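Local coordinates for cytolethal distending toxin protein C (Haemophilus ducreyi, PDB 1SR4) that assembles with subunits A and B into a DNA-damaging bacterial toxin, acting as a lectin-like subunit that probably binds carbohydrate, at residues N33-S38 with F68-A73; G103-K108 with W144-P149. One frame throughout, in Å; residues are numbered along the deposited sequence.

Contact 1 (N33-S38 with F68-A73); sequences NDHYDS and FKVVGA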
ATOM      1  N   ASN C  33      -5.302 -15.593 -19.401  1.00 18.64           N
ATOM      2  CA  ASN C  33      -6.035 -15.171 -20.580  1.00 18.99           C
ATOM      3  C   ASN C  33      -5.522 -16.054 -21.715  1.00 20.47           C
ATOM      4  O   ASN C  33      -4.473 -16.679 -21.603  1.00 19.32           O
ATOM      5  CB  ASN C  33      -5.846 -13.670 -20.879  1.00 18.51           C
ATOM      6  CG  ASN C  33      -4.418 -13.300 -21.241  1.00 18.65           C
ATOM      7  OD1 ASN C  33      -3.923 -13.650 -22.309  1.00 19.33           O
ATOM      8  ND2 ASN C  33      -3.752 -12.572 -20.349  1.00 19.59           N
ATOM      9  N   ASP C  34      -6.276 -16.104 -22.798  1.00 22.84           N
ATOM     10  CA  ASP C  34      -5.948 -16.934 -23.949  1.00 26.21           C
ATOM     11  C   ASP C  34      -5.247 -16.163 -25.062  1.00 25.29           C
ATOM     12  O   ASP C  34      -4.967 -16.711 -26.124  1.00 25.51           O
ATOM     13  CB  ASP C  34      -7.249 -17.542 -24.481  1.00 31.82           C
ATOM     14  CG  ASP C  34      -8.455 -16.612 -24.281  1.00 37.00           C
ATOM     15  OD1 ASP C  34      -8.849 -16.357 -23.112  1.00 39.89           O
ATOM     16  OD2 ASP C  34      -9.004 -16.130 -25.295  1.00 40.11           O
ATOM     17  N   HIS C  35      -4.956 -14.893 -24.816  1.00 24.38           N
ATOM     18  CA  HIS C  35      -4.318 -14.071 -25.828  1.00 24.39           C
ATOM     19  C   HIS C  35      -2.845 -14.406 -26.012  1.00 24.77           C
ATOM     20  O   HIS C  35      -2.256 -14.114 -27.053  1.00 24.49           O
ATOM     21  CB  HIS C  35      -4.464 -12.595 -25.478  1.00 25.32           C
ATOM     22  CG  HIS C  35      -4.052 -11.675 -26.584  1.00 28.55           C
ATOM     23  ND1 HIS C  35      -4.827 -11.468 -27.708  1.00 29.69           N
ATOM     24  CD2 HIS C  35      -2.939 -10.922 -26.751  1.00 28.91           C
ATOM     25  CE1 HIS C  35      -4.208 -10.627 -28.517  1.00 29.33           C
ATOM     26  NE2 HIS C  35      -3.061 -10.281 -27.961  1.00 28.65           N
ATOM     27  N   TYR C  36      -2.240 -15.011 -25.000  1.00 23.16           N
ATOM     28  CA  TYR C  36      -0.840 -15.376 -25.102  1.00 23.78           C
ATOM     29  C   TYR C  36      -0.709 -16.871 -24.883  1.00 25.47           C
ATOM     30  O   TYR C  36      -1.590 -17.496 -24.306  1.00 25.84           O
ATOM     31  CB  TYR C  36      -0.020 -14.623 -24.050  1.00 21.72           C
ATOM     32  CG  TYR C  36       0.002 -13.116 -24.238  1.00 19.51           C
ATOM     33  CD1 TYR C  36       0.916 -12.518 -25.102  1.00 17.29           C
ATOM     34  CD2 TYR C  36      -0.907 -12.293 -23.565  1.00 17.89           C
ATOM     35  CE1 TYR C  36       0.929 -11.136 -25.296  1.00 18.58           C
ATOM     36  CE2 TYR C  36      -0.908 -10.900 -23.756  1.00 19.35           C
ATOM     37  CZ  TYR C  36       0.018 -10.332 -24.629  1.00 16.68           C
ATOM     38  OH  TYR C  36       0.006  -8.973 -24.865  1.00 17.50           O
ATOM     39  N   ASP C  37       0.387 -17.447 -25.362  1.00 30.19           N
ATOM     40  CA  ASP C  37       0.643 -18.873 -25.165  1.00 33.63           C
ATOM     41  C   ASP C  37       0.577 -19.142 -23.657  1.00 34.75           C
ATOM     42  O   ASP C  37       1.080 -18.345 -22.859  1.00 34.48           O
ATOM     43  CB  ASP C  37       2.032 -19.223 -25.695  1.00 37.06           C
ATOM     44  CG  ASP C  37       2.633 -20.453 -25.015  1.00 41.40           C
ATOM     45  OD1 ASP C  37       3.836 -20.409 -24.654  1.00 44.59           O
ATOM     46  OD2 ASP C  37       1.912 -21.460 -24.846  1.00 41.86           O
ATOM     47  N   SER C  38      -0.035 -20.257 -23.269  1.00 35.56           N
ATOM     48  CA  SER C  38      -0.163 -20.614 -21.859  1.00 36.89           C
ATOM     49  C   SER C  38       1.175 -20.660 -21.133  1.00 37.26           C
ATOM     50  O   SER C  38       1.221 -20.561 -19.913  1.00 37.18           O
ATOM     51  CB  SER C  38      -0.822 -21.981 -21.717  1.00 39.00           C
ATOM     52  OG  SER C  38       0.080 -22.995 -22.131  1.00 41.97           O
ATOM     53  N   PHE C  68     -10.751  -6.446 -15.986  1.00 10.15           N
ATOM     54  CA  PHE C  68      -9.404  -6.988 -16.001  1.00 10.18           C
ATOM     55  C   PHE C  68      -9.100  -7.080 -17.496  1.00 11.37           C
ATOM     56  O   PHE C  68      -9.672  -7.909 -18.204  1.00 11.64           O
ATOM     57  CB  PHE C  68      -9.382  -8.361 -15.332  1.00  9.33           C
ATOM     58  CG  PHE C  68      -9.855  -8.334 -13.898  1.00 11.74           C
ATOM     59  CD1 PHE C  68      -9.092  -7.721 -12.911  1.00 11.08           C
ATOM     60  CD2 PHE C  68     -11.101  -8.856 -13.551  1.00 11.88           C
ATOM     61  CE1 PHE C  68      -9.566  -7.625 -11.593  1.00 11.76           C
ATOM     62  CE2 PHE C  68     -11.576  -8.761 -12.240  1.00 11.88           C
ATOM     63  CZ  PHE C  68     -10.809  -8.146 -11.266  1.00 10.37           C
ATOM     64  N   LYS C  69      -8.204  -6.217 -17.964  1.00 11.17           N
ATOM     65  CA  LYS C  69      -7.846  -6.142 -19.378  1.00 11.49           C
ATOM     66  C   LYS C  69      -6.546  -6.832 -19.762  1.00 12.50           C
ATOM     67  O   LYS C  69      -5.551  -6.784 -19.038  1.00 13.52           O
ATOM     68  CB  LYS C  69      -7.781  -4.666 -19.794  1.00 13.06           C
ATOM     69  CG  LYS C  69      -7.411  -4.408 -21.252  1.00 12.84           C
ATOM     70  CD  LYS C  69      -7.186  -2.914 -21.484  1.00 14.11           C
ATOM     71  CE  LYS C  69      -6.575  -2.632 -22.863  1.00 14.78           C
ATOM     72  NZ  LYS C  69      -5.303  -3.392 -23.060  1.00 11.49           N
ATOM     73  N   VAL C  70      -6.572  -7.466 -20.925  1.00 12.84           N
ATOM     74  CA  VAL C  70      -5.423  -8.165 -21.473  1.00 12.78           C
ATOM     75  C   VAL C  70      -4.401  -7.128 -21.915  1.00 11.58           C
ATOM     76  O   VAL C  70      -4.754  -6.078 -22.455  1.00 12.37           O
ATOM     77  CB  VAL C  70      -5.823  -9.018 -22.714  1.00 12.39           C
ATOM     78  CG1 VAL C  70      -4.586  -9.625 -23.370  1.00 10.96           C
ATOM     79  CG2 VAL C  70      -6.792 -10.129 -22.291  1.00 13.69           C
ATOM     80  N   VAL C  71      -3.133  -7.420 -21.686  1.00  9.32           N
ATOM     81  CA  VAL C  71      -2.089  -6.499 -22.099  1.00 11.61           C
ATOM     82  C   VAL C  71      -2.027  -6.451 -23.631  1.00 10.74           C
ATOM     83  O   VAL C  71      -1.946  -7.489 -24.283  1.00 11.64           O
ATOM     84  CB  VAL C  71      -0.711  -6.957 -21.577  1.00  9.88           C
ATOM     85  CG1 VAL C  71       0.392  -6.063 -22.140  1.00 11.21           C
ATOM     86  CG2 VAL C  71      -0.699  -6.921 -20.038  1.00 12.00           C
ATOM     87  N   GLY C  72      -2.072  -5.249 -24.195  1.00 13.96           N
ATOM     88  CA  GLY C  72      -1.981  -5.098 -25.642  1.00 16.09           C
ATOM     89  C   GLY C  72      -3.210  -5.437 -26.489  1.00 18.56           C
ATOM     90  O   GLY C  72      -3.113  -5.473 -27.721  1.00 19.19           O
ATOM     91  N   ALA C  73      -4.362  -5.670 -25.862  1.00 17.45           N
ATOM     92  CA  ALA C  73      -5.569  -5.992 -26.624  1.00 16.57           C
ATOM     93  C   ALA C  73      -6.830  -5.465 -25.947  1.00 18.27           C
ATOM     94  O   ALA C  73      -6.879  -5.302 -24.721  1.00 16.40           O
ATOM     95  CB  ALA C  73      -5.681  -7.494 -26.808  1.00 15.03           C
TER
HETATM   96  O   HOH W   1      -2.209 -10.001 -20.548  1.00 11.80           O

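Contact 2 (G103-K108 with W144-P149); sequences GAFLIK and WGILPP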
ATOM      1  N   GLY C 103      -7.177  -7.829   3.395  1.00  8.43           N
ATOM      2  CA  GLY C 103      -6.448  -7.359   2.224  1.00  7.34           C
ATOM      3  C   GLY C 103      -6.801  -8.221   1.016  1.00  8.88           C
ATOM      4  O   GLY C 103      -6.425  -7.918  -0.114  1.00  8.22           O
ATOM      5  N   ALA C 104      -7.480  -9.337   1.267  1.00  7.86           N
ATOM      6  CA  ALA C 104      -7.945 -10.184   0.184  1.00  8.10           C
ATOM      7  C   ALA C 104      -9.200  -9.466  -0.317  1.00  9.08           C
ATOM      8  O   ALA C 104      -9.743  -8.601   0.385  1.00  8.46           O
ATOM      9  CB  ALA C 104      -8.329 -11.549   0.712  1.00  8.35           C
ATOM     10  N   PHE C 105      -9.660  -9.839  -1.507  1.00  8.43           N
ATOM     11  CA  PHE C 105     -10.865  -9.255  -2.075  1.00 10.06           C
ATOM     12  C   PHE C 105     -11.850 -10.332  -2.456  1.00 11.08           C
ATOM     13  O   PHE C 105     -11.462 -11.469  -2.782  1.00 10.51           O
ATOM     14  CB  PHE C 105     -10.550  -8.458  -3.354  1.00  8.02           C
ATOM     15  CG  PHE C 105      -9.766  -7.217  -3.098  1.00 10.63           C
ATOM     16  CD1 PHE C 105     -10.419  -6.028  -2.770  1.00  8.87           C
ATOM     17  CD2 PHE C 105      -8.376  -7.258  -3.077  1.00  8.68           C
ATOM     18  CE1 PHE C 105      -9.691  -4.885  -2.414  1.00  9.73           C
ATOM     19  CE2 PHE C 105      -7.642  -6.113  -2.721  1.00 10.25           C
ATOM     20  CZ  PHE C 105      -8.306  -4.934  -2.390  1.00  6.68           C
ATOM     21  N   LEU C 106     -13.123  -9.962  -2.384  1.00 10.02           N
ATOM     22  CA  LEU C 106     -14.195 -10.818  -2.858  1.00 10.98           C
ATOM     23  C   LEU C 106     -14.418 -10.140  -4.209  1.00  9.81           C
ATOM     24  O   LEU C 106     -14.161  -8.941  -4.349  1.00 11.07           O
ATOM     25  CB  LEU C 106     -15.463 -10.674  -2.011  1.00 11.24           C
ATOM     26  CG  LEU C 106     -15.750 -11.769  -0.988  1.00 16.67           C
ATOM     27  CD1 LEU C 106     -14.720 -11.678   0.110  1.00 17.20           C
ATOM     28  CD2 LEU C 106     -17.172 -11.613  -0.414  1.00 17.50           C
ATOM     29  N   ILE C 107     -14.865 -10.876  -5.213  1.00  9.67           N
ATOM     30  CA  ILE C 107     -15.115 -10.249  -6.504  1.00  9.67           C
ATOM     31  C   ILE C 107     -16.489 -10.648  -7.013  1.00 11.47           C
ATOM     32  O   ILE C 107     -16.781 -11.840  -7.145  1.00 11.18           O
ATOM     33  CB  ILE C 107     -14.078 -10.658  -7.574  1.00 10.50           C
ATOM     34  CG1 ILE C 107     -12.663 -10.296  -7.105  1.00 10.23           C
ATOM     35  CG2 ILE C 107     -14.395  -9.933  -8.894  1.00 10.40           C
ATOM     36  CD1 ILE C 107     -11.556 -10.711  -8.081  1.00 11.64           C
ATOM     37  N   LYS C 108     -17.338  -9.659  -7.282  1.00  9.88           N
ATOM     38  CA  LYS C 108     -18.664  -9.958  -7.805  1.00 11.99           C
ATOM     39  C   LYS C 108     -18.771  -9.450  -9.231  1.00 11.03           C
ATOM     40  O   LYS C 108     -17.960  -8.617  -9.660  1.00  8.49           O
ATOM     41  CB  LYS C 108     -19.750  -9.286  -6.945  1.00 13.68           C
ATOM     42  CG  LYS C 108     -19.709  -9.708  -5.487  1.00 17.76           C
ATOM     43  CD  LYS C 108     -21.074  -9.628  -4.831  1.00 18.52           C
ATOM     44  CE  LYS C 108     -21.328  -8.282  -4.199  1.00 21.19           C
ATOM     45  NZ  LYS C 108     -22.646  -8.284  -3.482  1.00 20.61           N
ATOM     46  N   TRP C 144      -9.656 -13.500  -3.262  1.00  8.77           N
ATOM     47  CA  TRP C 144      -8.731 -13.254  -4.350  1.00  9.12           C
ATOM     48  C   TRP C 144      -7.600 -12.304  -3.977  1.00  9.26           C
ATOM     49  O   TRP C 144      -7.797 -11.344  -3.228  1.00 10.29           O
ATOM     50  CB  TRP C 144      -9.519 -12.671  -5.523  1.00  8.24           C
ATOM     51  CG  TRP C 144     -10.539 -13.656  -5.988  1.00 10.49           C
ATOM     52  CD1 TRP C 144     -11.801 -13.841  -5.495  1.00 10.27           C
ATOM     53  CD2 TRP C 144     -10.313 -14.709  -6.921  1.00  9.38           C
ATOM     54  NE1 TRP C 144     -12.369 -14.964  -6.061  1.00 10.51           N
ATOM     55  CE2 TRP C 144     -11.475 -15.515  -6.939  1.00 10.66           C
ATOM     56  CE3 TRP C 144      -9.231 -15.057  -7.742  1.00 10.47           C
ATOM     57  CZ2 TRP C 144     -11.587 -16.655  -7.749  1.00  9.58           C
ATOM     58  CZ3 TRP C 144      -9.338 -16.190  -8.543  1.00 13.39           C
ATOM     59  CH2 TRP C 144     -10.508 -16.975  -8.540  1.00 12.22           C
ATOM     60  N   GLY C 145      -6.417 -12.568  -4.511  1.00  8.02           N
ATOM     61  CA  GLY C 145      -5.298 -11.680  -4.254  1.00  9.10           C
ATOM     62  C   GLY C 145      -5.027 -10.881  -5.517  1.00 10.31           C
ATOM     63  O   GLY C 145      -4.942 -11.458  -6.600  1.00 10.80           O
ATOM     64  N   ILE C 146      -4.957  -9.558  -5.399  1.00  9.90           N
ATOM     65  CA  ILE C 146      -4.644  -8.692  -6.540  1.00  9.53           C
ATOM     66  C   ILE C 146      -3.162  -8.468  -6.264  1.00  6.91           C
ATOM     67  O   ILE C 146      -2.793  -7.620  -5.457  1.00  6.81           O
ATOM     68  CB  ILE C 146      -5.428  -7.353  -6.477  1.00 11.64           C
ATOM     69  CG1 ILE C 146      -6.915  -7.579  -6.798  1.00 14.76           C
ATOM     70  CG2 ILE C 146      -4.919  -6.386  -7.559  1.00 10.59           C
ATOM     71  CD1 ILE C 146      -7.582  -8.597  -5.937  1.00 20.32           C
ATOM     72  N   LEU C 147      -2.327  -9.244  -6.939  1.00  6.37           N
ATOM     73  CA  LEU C 147      -0.891  -9.252  -6.674  1.00  7.55           C
ATOM     74  C   LEU C 147       0.037  -8.827  -7.805  1.00  9.10           C
ATOM     75  O   LEU C 147      -0.399  -8.612  -8.936  1.00  8.73           O
ATOM     76  CB  LEU C 147      -0.512 -10.677  -6.221  1.00  7.72           C
ATOM     77  CG  LEU C 147      -1.238 -11.178  -4.955  1.00  8.98           C
ATOM     78  CD1 LEU C 147      -1.180 -12.697  -4.840  1.00  9.21           C
ATOM     79  CD2 LEU C 147      -0.599 -10.541  -3.727  1.00  8.91           C
ATOM     80  N   PRO C 148       1.346  -8.698  -7.502  1.00  9.33           N
ATOM     81  CA  PRO C 148       2.297  -8.304  -8.547  1.00  8.98           C
ATOM     82  C   PRO C 148       2.170  -9.322  -9.695  1.00  9.46           C
ATOM     83  O   PRO C 148       1.842 -10.492  -9.472  1.00  9.55           O
ATOM     84  CB  PRO C 148       3.652  -8.380  -7.831  1.00  7.06           C
ATOM     85  CG  PRO C 148       3.296  -8.026  -6.382  1.00  9.56           C
ATOM     86  CD  PRO C 148       2.014  -8.824  -6.187  1.00  8.06           C
ATOM     87  N   PRO C 149       2.421  -8.888 -10.937  1.00  9.99           N
ATOM     88  CA  PRO C 149       2.314  -9.788 -12.086  1.00  8.27           C
ATOM     89  C   PRO C 149       3.387 -10.865 -12.127  1.00 10.12           C
ATOM     90  O   PRO C 149       4.582 -10.578 -11.955  1.00 10.52           O
ATOM     91  CB  PRO C 149       2.376  -8.832 -13.266  1.00  8.39           C
ATOM     92  CG  PRO C 149       3.282  -7.713 -12.747  1.00  7.99           C
ATOM     93  CD  PRO C 149       2.720  -7.505 -11.366  1.00  9.12           C
TER
HETATM   94  O   HOH W   2      -4.741  -8.831  -2.309  1.00  5.35           O

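Contact 1 (N33-S38 with F68-A73)
The direct polar link between the loop N33-S38 and F68-A73 is one short hydrogen bond, from Y36 OH to V71 O at 2.5 Å. It comes in 47° above the plane of the V71 carbonyl, off the lone pairs, while that oxygen sits at the edge of the phenol ring. A water makes a second, looser link, accepting from V71 N and, weakly, from N33 ND2.

The same N33 amide organises its own loop. Its OD1 takes the backbone N of H35 at 3.0 Å, in plane on a lone pair, forming an Asx turn. With CG held between the backbone N and the carbonyl carbon (chi1 65°), the amide folds back over the chain it fixes. Across the contact, V70 to A73 form a type II beta turn, with G72 in its positive-phi position. Its own closing bond, from A73 N to V70 O, is weak, but K69 NZ reaches both V70 O, at 2.8 Å, and A73 O, so the lysine ties the two ends of the turn together; it also pairs with E47.

Apolar contact fills the gap between loop and turn. V70 spreads its two methyls: CG2 meets N33 CB, and CG1 lies 3.6 Å from H35 CB and 3.9 Å from Y36 CE2. H35, its CG anti to the backbone N, swings its imidazole alongside, so that A73 CB makes a CH-pi contact over one face, 4.0 Å from the ring centroid. The imidazole in turn presents CD2 to a face of the Y36 ring.

The long loop between strands 19-24 and 46-50 is thereby fastened to the turn joining strands 64-69 and 75-77, with the side chains of N33 and V70 both touching W46 of strand 46-50.

Contact 2 (G103-K108 with W144-P149)
F105 O is gripped by one hydrogen bond across this contact, from W144 N at 2.8 Å, lying in the plane of its carbonyl. The return bond, F105 N to W144 O, is 2.9 Å long and straighter, with an N-H...O angle of 159°. Together they make an antiparallel hydrogen-bonded pair, but a solitary one: strands 105-108 and 144-147 cross at 102°, so they diverge as soon as they have met. A water carries the polar connection one step further, donating to G103 O and accepting from I146 N.

Two pairs of side chains extend the contact beyond the bridge. I107 and W144 cross at about a right angle, the isoleucine pushing its CD1 against the start of the indole, 3.8 Å from W144 CG. The indole stands with CG anti to the carbonyl carbon, which also brings F105 O to its edge; its NE1 is satisfied by I116 O. The other pair, F105 and I146, is likewise crossed and is tight, with I146 CD1 only 3.3 Å from F105 CD2.

Strands 105-109 and 144-147 are the outermost of the six-stranded antiparallel sheet, and their bridge brings its two margins together, consistent with the closed barrel of a beta-trefoil. L106 pairs onward with I98 of strand 95-99 and G145 with R23 of strand 19-24. Other subunits pack here as well: I146 has a backbone hydrogen bond to the B subunit, whose I25 touches F105, and P197 of the A subunit lies on A104.

Taken together, the two contacts illustrate how one sheet can be reached both by a bridge between its outer strands and by a loop at its end. They lie about 18 Å apart, centre to centre, and along the chain contact 1 closes before contact 2 opens. They nonetheless touch: F68 CZ, at the strand end of contact 1, comes within 4.2 Å of I107 CD1, the same methyl that presses on W144 in contact 2. Strand 95-99 separates their strands 64-69 and 105-109. Contact 2 is buried and adjoins the A and B subunits, whereas contact 1 is partly buried and is touched by neither.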